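Local coordinates for protein H subunit of photosynthetic reaction center complex (Rhodopseudomonas palustris, PDB 6Z5S) that forms the H subunit of the bacterial photosynthetic reaction centre, a single membrane-spanning helix joined to a globular domain that probably covers the quinone side of the complex, at residues G154-V159 / A209-Q214; P81-T86 / D105-G110; N125-V130 / G224-K229. All coordinates share one frame; numbering follows the deposited sequence.

Contact 1 (G154-V159 / A209-Q214); sequences GCDGVV and AIRGDQ
Asp156 and Arg211 lie across each other where two loops of the PRC-barrel domain meet, and their contact runs from carboxylate to aliphatic chain, not from charge to charge. CG of Asp156 sits between its own N and carbonyl carbon (chi1 63°), and OD1 comes to 3.3 Å from Arg211 CB. The carboxylate and guanidinium planes are 63° apart, and Asp156 OD2 stays 4.9 Å from Arg211 NE. Arg211 runs extended from CG to NE and spends its charge within its own loop, on Asp213 OD1 in a salt bridge of weak hydrogen-bond geometry; Gln214 CG lies over one guanidinium face, toward its rim, and Gln214 OE1 accepts the backbone N-H of Arg211.

The polar grip of the contact is on Asp156 OD1. It takes the N-H of Gly212 (N to OD1, 3.2 Å) on its syn side, 30° out of the carboxylate plane, and also a weak bond from Val158 N, the closure of an Asx turn. A short acidic side chain suits this place because one oxygen serves both loops. An alanine here would probably leave Gly212 N without this acceptor and the turn at Val158 less firmly held.

Glycines allow the backbones to come close: Gly154 CA is 3.5 Å from Gly212 N, where a side chain on either glycine would collide with the other loop. Beside them Cys155 N gives a weak hydrogen bond to Ile210 O (2.9 Å). The Ile210 side chain leaves the interface to pack on Phe103, Tyr238 and Tyr239, while Cys155 touches Pro248 and Arg250. The CA of Gly212 also makes a CA-H...O contact, 3.4 Å from Val158 O.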
loop_
_atom_site.group_PDB
_atom_site.type_symbol
_atom_site.label_atom_id
_atom_site.label_comp_id
_atom_site.label_asym_id
_atom_site.label_seq_id
_atom_site.Cartn_x
_atom_site.Cartn_y
_atom_site.Cartn_z
ATOM N N GLY D 154 2.505 18.125 38.540
ATOM C CA GLY D 154 1.230 17.522 38.197
ATOM C C GLY D 154 0.522 18.198 37.043
ATOM O O GLY D 154 1.153 18.885 36.237
ATOM N N CYS D 155 -0.790 17.995 36.936
ATOM C CA CYS D 155 -1.585 18.687 35.931
ATOM C C CYS D 155 -2.167 19.986 36.454
ATOM O O CYS D 155 -2.361 20.929 35.680
ATOM C CB CYS D 155 -2.722 17.792 35.437
ATOM S SG CYS D 155 -3.785 18.564 34.200
ATOM N N ASP D 156 -2.453 20.058 37.748
ATOM C CA ASP D 156 -2.946 21.276 38.365
ATOM C C ASP D 156 -1.820 22.201 38.806
ATOM O O ASP D 156 -2.048 23.091 39.632
ATOM C CB ASP D 156 -3.846 20.934 39.549
ATOM C CG ASP D 156 -3.106 20.208 40.646
ATOM O OD1 ASP D 156 -2.029 19.648 40.368
ATOM O OD2 ASP D 156 -3.604 20.191 41.787
ATOM N N GLY D 157 -0.612 22.004 38.284
ATOM C CA GLY D 157 0.506 22.868 38.583
ATOM C C GLY D 157 1.245 22.554 39.863
ATOM O O GLY D 157 2.289 23.162 40.118
ATOM N N VAL D 158 0.745 21.637 40.679
ATOM C CA VAL D 158 1.451 21.244 41.891
ATOM C C VAL D 158 2.620 20.351 41.515
ATOM O O VAL D 158 2.466 19.398 40.745
ATOM C CB VAL D 158 0.505 20.529 42.865
ATOM C CG1 VAL D 158 1.170 20.370 44.211
ATOM C CG2 VAL D 158 -0.782 21.305 43.002
ATOM N N VAL D 159 3.799 20.661 42.052
ATOM C CA VAL D 159 4.946 19.789 41.851
ATOM C C VAL D 159 4.672 18.446 42.512
ATOM O O VAL D 159 4.167 18.373 43.641
ATOM C CB VAL D 159 6.231 20.449 42.386
ATOM C CG1 VAL D 159 6.232 20.516 43.902
ATOM C CG2 VAL D 159 7.451 19.700 41.892
ATOM N N ALA D 209 -1.832 14.186 32.922
ATOM C CA ALA D 209 -2.829 13.141 33.116
ATOM C C ALA D 209 -3.385 13.163 34.532
ATOM O O ALA D 209 -4.602 13.184 34.729
ATOM C CB ALA D 209 -2.229 11.776 32.792
ATOM N N ILE D 210 -2.509 13.158 35.529
ATOM C CA ILE D 210 -2.911 13.244 36.923
ATOM C C ILE D 210 -2.374 14.548 37.489
ATOM O O ILE D 210 -1.556 15.227 36.872
ATOM C CB ILE D 210 -2.414 12.046 37.745
ATOM C CG1 ILE D 210 -0.903 12.127 37.930
ATOM C CG2 ILE D 210 -2.781 10.752 37.054
ATOM C CD1 ILE D 210 -0.308 10.913 38.579
ATOM N N ARG D 211 -2.844 14.890 38.680
ATOM C CA ARG D 211 -2.384 16.100 39.335
ATOM C C ARG D 211 -1.233 15.777 40.282
ATOM O O ARG D 211 -0.799 14.631 40.405
ATOM C CB ARG D 211 -3.533 16.783 40.063
ATOM C CG ARG D 211 -4.264 15.902 41.031
ATOM C CD ARG D 211 -5.288 16.700 41.804
ATOM N NE ARG D 211 -5.767 15.960 42.961
ATOM C CZ ARG D 211 -6.858 15.206 42.957
ATOM N NH1 ARG D 211 -7.223 14.561 44.054
ATOM N NH2 ARG D 211 -7.585 15.101 41.853
ATOM N N GLY D 212 -0.747 16.806 40.976
ATOM C CA GLY D 212 0.532 16.693 41.659
ATOM C C GLY D 212 0.548 15.671 42.779
ATOM O O GLY D 212 1.525 14.938 42.942
ATOM N N ASP D 213 -0.518 15.614 43.574
ATOM C CA ASP D 213 -0.515 14.704 44.713
ATOM C C ASP D 213 -0.678 13.257 44.279
ATOM O O ASP D 213 -0.166 12.350 44.944
ATOM C CB ASP D 213 -1.623 15.078 45.689
ATOM C CG ASP D 213 -2.974 15.150 45.023
ATOM O OD1 ASP D 213 -3.112 15.918 44.049
ATOM O OD2 ASP D 213 -3.894 14.433 45.462
ATOM N N GLN D 214 -1.377 13.023 43.167
ATOM C CA GLN D 214 -1.681 11.668 42.728
ATOM C C GLN D 214 -0.438 10.837 42.466
ATOM O O GLN D 214 -0.546 9.610 42.378
ATOM C CB GLN D 214 -2.544 11.713 41.473
ATOM C CG GLN D 214 -3.848 12.443 41.675
ATOM C CD GLN D 214 -4.874 12.089 40.631
ATOM O OE1 GLN D 214 -5.059 12.811 39.657
ATOM N NE2 GLN D 214 -5.550 10.968 40.828
#

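Contact 2 (P81-T86 / D105-G110); sequences PNVALT and DGVGPG
The carboxylate of Asp105 is the flat group that meets the other segment: the methyl of Ala84 lies over one of its faces, displaced toward OD2, with Ala84 CB 3.6 Å from Asp105 CG and 3.5 Å from Asp105 OD2. This is plain van der Waals contact, and a residue as small as alanine lets the acid come this near. Next to it Val107 points CG1 into the opposing segment, anti to its own carbonyl carbon (chi1 -60°). There CG1 of Val107 meets Leu85 CG at 3.9 Å and Val83 CB at 4.1 Å, both neighbours sliding past it in the opposite sense.

The bend that puts Val83 and Leu85 around one methyl is an inverse gamma turn centred on Ala84, closed by a weak bond from Leu85 N to Val83 O. It leads into strand 85-87, which pairs with strand 96-98 in a two-stranded antiparallel hairpin. In the other segment the chain leaves helix 102-105 at Gly106, whose positive phi (72°) favours glycine. Arg80 binds the carbonyl oxygens of Asp105 and Gly106 at that helix end. Another protein chain of the assembly packs on Val83 and Leu85 and bonds to the backbone of Gly108.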
loop_
_atom_site.group_PDB
_atom_site.type_symbol
_atom_site.label_atom_id
_atom_site.label_comp_id
_atom_site.label_asym_id
_atom_site.label_seq_id
_atom_site.Cartn_x
_atom_site.Cartn_y
_atom_site.Cartn_z
ATOM N N PRO D 81 -11.990 -10.680 34.536
ATOM C CA PRO D 81 -13.407 -10.630 34.160
ATOM C C PRO D 81 -14.253 -9.785 35.090
ATOM O O PRO D 81 -14.968 -8.887 34.639
ATOM C CB PRO D 81 -13.833 -12.101 34.216
ATOM C CG PRO D 81 -12.567 -12.876 34.206
ATOM C CD PRO D 81 -11.567 -12.037 34.900
ATOM N N ASN D 82 -14.187 -10.058 36.384
ATOM C CA ASN D 82 -14.995 -9.360 37.373
ATOM C C ASN D 82 -14.180 -8.223 37.972
ATOM O O ASN D 82 -13.108 -8.455 38.538
ATOM C CB ASN D 82 -15.468 -10.325 38.455
ATOM C CG ASN D 82 -14.393 -11.298 38.862
ATOM O OD1 ASN D 82 -13.782 -11.946 38.015
ATOM N ND2 ASN D 82 -14.156 -11.416 40.162
ATOM N N VAL D 83 -14.688 -7.002 37.841
ATOM C CA VAL D 83 -14.033 -5.806 38.335
ATOM C C VAL D 83 -15.064 -4.955 39.068
ATOM O O VAL D 83 -16.221 -5.338 39.217
ATOM C CB VAL D 83 -13.354 -5.005 37.208
ATOM C CG1 VAL D 83 -12.213 -5.796 36.614
ATOM C CG2 VAL D 83 -14.356 -4.672 36.136
ATOM N N ALA D 84 -14.624 -3.784 39.527
ATOM C CA ALA D 84 -15.452 -2.910 40.358
ATOM C C ALA D 84 -16.272 -1.992 39.460
ATOM O O ALA D 84 -15.986 -0.805 39.296
ATOM C CB ALA D 84 -14.583 -2.118 41.323
ATOM N N LEU D 85 -17.327 -2.556 38.882
ATOM C CA LEU D 85 -18.171 -1.834 37.946
ATOM C C LEU D 85 -19.617 -2.245 38.147
ATOM O O LEU D 85 -19.907 -3.387 38.505
ATOM C CB LEU D 85 -17.755 -2.101 36.498
ATOM C CG LEU D 85 -16.577 -1.303 35.956
ATOM C CD1 LEU D 85 -16.136 -1.884 34.647
ATOM C CD2 LEU D 85 -16.968 0.138 35.781
ATOM N N THR D 86 -20.526 -1.306 37.909
ATOM C CA THR D 86 -21.937 -1.638 37.978
ATOM C C THR D 86 -22.675 -1.045 36.787
ATOM O O THR D 86 -22.395 0.083 36.381
ATOM C CB THR D 86 -22.565 -1.145 39.289
ATOM O OG1 THR D 86 -23.930 -1.570 39.348
ATOM C CG2 THR D 86 -22.499 0.366 39.407
ATOM N N ASP D 105 -9.157 0.646 41.164
ATOM C CA ASP D 105 -9.871 -0.506 40.634
ATOM C C ASP D 105 -9.279 -0.981 39.319
ATOM O O ASP D 105 -9.304 -2.181 39.026
ATOM C CB ASP D 105 -11.343 -0.165 40.441
ATOM C CG ASP D 105 -11.976 0.391 41.689
ATOM O OD1 ASP D 105 -11.373 0.257 42.771
ATOM O OD2 ASP D 105 -13.073 0.975 41.585
ATOM N N GLY D 106 -8.743 -0.067 38.519
ATOM C CA GLY D 106 -8.298 -0.427 37.195
ATOM C C GLY D 106 -9.468 -0.693 36.277
ATOM O O GLY D 106 -9.627 -1.803 35.764
ATOM N N VAL D 107 -10.309 0.319 36.074
ATOM C CA VAL D 107 -11.474 0.212 35.212
ATOM C C VAL D 107 -11.461 1.372 34.232
ATOM O O VAL D 107 -10.853 2.415 34.473
ATOM C CB VAL D 107 -12.794 0.196 36.008
ATOM C CG1 VAL D 107 -12.818 -0.976 36.955
ATOM C CG2 VAL D 107 -12.972 1.489 36.757
ATOM N N GLY D 108 -12.142 1.173 33.110
ATOM C CA GLY D 108 -12.224 2.180 32.081
ATOM C C GLY D 108 -10.889 2.433 31.424
ATOM O O GLY D 108 -10.111 1.511 31.175
ATOM N N PRO D 109 -10.598 3.700 31.123
ATOM C CA PRO D 109 -9.258 4.049 30.634
ATOM C C PRO D 109 -8.149 3.676 31.595
ATOM O O PRO D 109 -6.982 3.684 31.194
ATOM C CB PRO D 109 -9.338 5.566 30.450
ATOM C CG PRO D 109 -10.764 5.839 30.275
ATOM C CD PRO D 109 -11.501 4.858 31.112
ATOM N N GLY D 110 -8.468 3.353 32.842
ATOM C CA GLY D 110 -7.488 2.921 33.809
ATOM C C GLY D 110 -7.363 1.426 33.967
ATOM O O GLY D 110 -6.739 0.973 34.932
#

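Contact 3 (N125-V130 / G224-K229); sequences NLPIIV and GDQVSK
Val130 and Gln226 bring their backbones closest, CA to CA 5.5 Å, and although both residues have extended backbone angles no hydrogen bond joins the segments, so the contact rests on side chains packing against side chains and backbone. Pro127 and Gln226 lie obliquely against each other: Pro127 CG touches Gln226 OE1 at 3.5 Å, while the Gln226 CB methylene lies 4.0 Å from the same Pro127 CG. Gln226 holds CG between its N and carbonyl carbon (chi1 79°), and the chain is extended beyond it; OE1 ends against the proline ring, which offers a rigid apolar surface.

The fold here is an edge strand, 129-131, within this chain, of a four-stranded antiparallel sheet, against which packs the chain leading into helix 229-245. Branched aliphatic residues suit this buried junction: Ile129 CG2 meets Val227 CG1 at 3.8 Å, and both side chains also touch Trp167 of the neighbouring strand and Glu232 of the helix. Val130 CG1 packs on the carbonyl oxygen of Asp225 at 3.9 Å. The carboxylate of Asp225 turns to Arg133 in a salt bridge. One residue past Val227, Ser228 occupies the N-cap of helix 229-245, its OG also bonded to Asp117 OD2.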
loop_
_atom_site.group_PDB
_atom_site.type_symbol
_atom_site.label_atom_id
_atom_site.label_comp_id
_atom_site.label_asym_id
_atom_site.label_seq_id
_atom_site.Cartn_x
_atom_site.Cartn_y
_atom_site.Cartn_z
ATOM N N ASN D 125 18.405 -13.323 28.714
ATOM C CA ASN D 125 17.734 -13.750 29.939
ATOM C C ASN D 125 17.924 -12.736 31.063
ATOM O O ASN D 125 18.103 -13.096 32.226
ATOM C CB ASN D 125 18.208 -15.138 30.365
ATOM C CG ASN D 125 17.703 -16.222 29.445
ATOM O OD1 ASN D 125 16.535 -16.232 29.063
ATOM N ND2 ASN D 125 18.586 -17.137 29.066
ATOM N N LEU D 126 17.891 -11.460 30.710
ATOM C CA LEU D 126 17.951 -10.382 31.679
ATOM C C LEU D 126 16.836 -9.392 31.394
ATOM O O LEU D 126 16.433 -9.225 30.242
ATOM C CB LEU D 126 19.303 -9.663 31.622
ATOM C CG LEU D 126 20.509 -10.533 31.956
ATOM C CD1 LEU D 126 21.790 -9.749 31.758
ATOM C CD2 LEU D 126 20.410 -11.063 33.372
ATOM N N PRO D 127 16.316 -8.727 32.420
ATOM C CA PRO D 127 15.276 -7.720 32.185
ATOM C C PRO D 127 15.753 -6.656 31.210
ATOM O O PRO D 127 16.878 -6.165 31.303
ATOM C CB PRO D 127 15.026 -7.145 33.580
ATOM C CG PRO D 127 15.419 -8.239 34.498
ATOM C CD PRO D 127 16.579 -8.921 33.853
ATOM N N ILE D 128 14.888 -6.309 30.263
ATOM C CA ILE D 128 15.252 -5.325 29.254
ATOM C C ILE D 128 14.951 -3.902 29.708
ATOM O O ILE D 128 15.624 -2.965 29.275
ATOM C CB ILE D 128 14.550 -5.631 27.925
ATOM C CG1 ILE D 128 13.038 -5.618 28.103
ATOM C CG2 ILE D 128 14.992 -6.968 27.395
ATOM C CD1 ILE D 128 12.284 -5.883 26.835
ATOM N N ILE D 129 13.949 -3.711 30.560
ATOM C CA ILE D 129 13.620 -2.391 31.078
ATOM C C ILE D 129 14.333 -2.254 32.416
ATOM O O ILE D 129 13.942 -2.866 33.408
ATOM C CB ILE D 129 12.112 -2.193 31.214
ATOM C CG1 ILE D 129 11.428 -2.442 29.874
ATOM C CG2 ILE D 129 11.814 -0.796 31.707
ATOM C CD1 ILE D 129 9.992 -2.011 29.843
ATOM N N VAL D 130 15.393 -1.451 32.439
ATOM C CA VAL D 130 16.224 -1.320 33.636
ATOM C C VAL D 130 16.602 0.132 33.829
ATOM O O VAL D 130 16.628 0.923 32.878
ATOM C CB VAL D 130 17.503 -2.175 33.540
ATOM C CG1 VAL D 130 17.158 -3.644 33.532
ATOM C CG2 VAL D 130 18.275 -1.813 32.298
ATOM N N GLY D 224 13.639 -3.188 42.706
ATOM C CA GLY D 224 14.108 -1.823 42.603
ATOM C C GLY D 224 14.764 -1.522 41.274
ATOM O O GLY D 224 14.737 -0.381 40.808
ATOM N N ASP D 225 15.357 -2.538 40.650
ATOM C CA ASP D 225 16.074 -2.354 39.396
ATOM C C ASP D 225 15.454 -3.151 38.258
ATOM O O ASP D 225 16.090 -3.334 37.218
ATOM C CB ASP D 225 17.543 -2.729 39.563
ATOM C CG ASP D 225 18.272 -1.797 40.501
ATOM O OD1 ASP D 225 17.849 -0.629 40.629
ATOM O OD2 ASP D 225 19.274 -2.229 41.106
ATOM N N GLN D 226 14.230 -3.633 38.431
ATOM C CA GLN D 226 13.534 -4.314 37.357
ATOM C C GLN D 226 12.040 -4.176 37.586
ATOM O O GLN D 226 11.577 -4.091 38.724
ATOM C CB GLN D 226 13.943 -5.785 37.264
ATOM C CG GLN D 226 13.275 -6.679 38.276
ATOM C CD GLN D 226 13.860 -8.068 38.284
ATOM O OE1 GLN D 226 15.045 -8.252 38.022
ATOM N NE2 GLN D 226 13.033 -9.057 38.585
ATOM N N VAL D 227 11.295 -4.140 36.492
ATOM C CA VAL D 227 9.853 -3.958 36.527
ATOM C C VAL D 227 9.206 -5.084 35.737
ATOM O O VAL D 227 9.674 -5.443 34.652
ATOM C CB VAL D 227 9.451 -2.571 35.980
ATOM C CG1 VAL D 227 9.921 -2.394 34.551
ATOM C CG2 VAL D 227 7.954 -2.369 36.076
ATOM N N SER D 228 8.152 -5.662 36.295
ATOM C CA SER D 228 7.453 -6.763 35.659
ATOM C C SER D 228 6.397 -6.241 34.692
ATOM O O SER D 228 6.006 -5.075 34.726
ATOM C CB SER D 228 6.809 -7.660 36.710
ATOM O OG SER D 228 5.631 -7.071 37.216
ATOM N N LYS D 229 5.928 -7.131 33.817
ATOM C CA LYS D 229 4.879 -6.759 32.876
ATOM C C LYS D 229 3.617 -6.320 33.603
ATOM O O LYS D 229 2.924 -5.393 33.164
ATOM C CB LYS D 229 4.581 -7.931 31.946
ATOM C CG LYS D 229 5.589 -8.101 30.831
ATOM C CD LYS D 229 5.367 -9.390 30.075
ATOM C CE LYS D 229 6.057 -10.551 30.752
ATOM N NZ LYS D 229 5.845 -11.813 30.003
#

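None of the three contacts is fully core: contacts 1 and 3 are partly buried and contact 2 is a surface contact; other protein chains reach both contact 2 and contact 3. Contact 1 joins two loops through hydrogen bonds and backbones brought close at glycines; contacts 2 and 3 have no hydrogen bond between their segments and combine branched aliphatic packing with an apolar group set against a polar side chain. Their centres are about 23 to 27 Å apart and they do not touch, yet helix 229-245 relates them. Contact 3 stands at its start, Ile210 of contact 1 packs on its middle, and Pro109 of contact 2 reaches its last residues. Helix 102-105 likewise ends in contact 2 and touches contact 1 through Phe103.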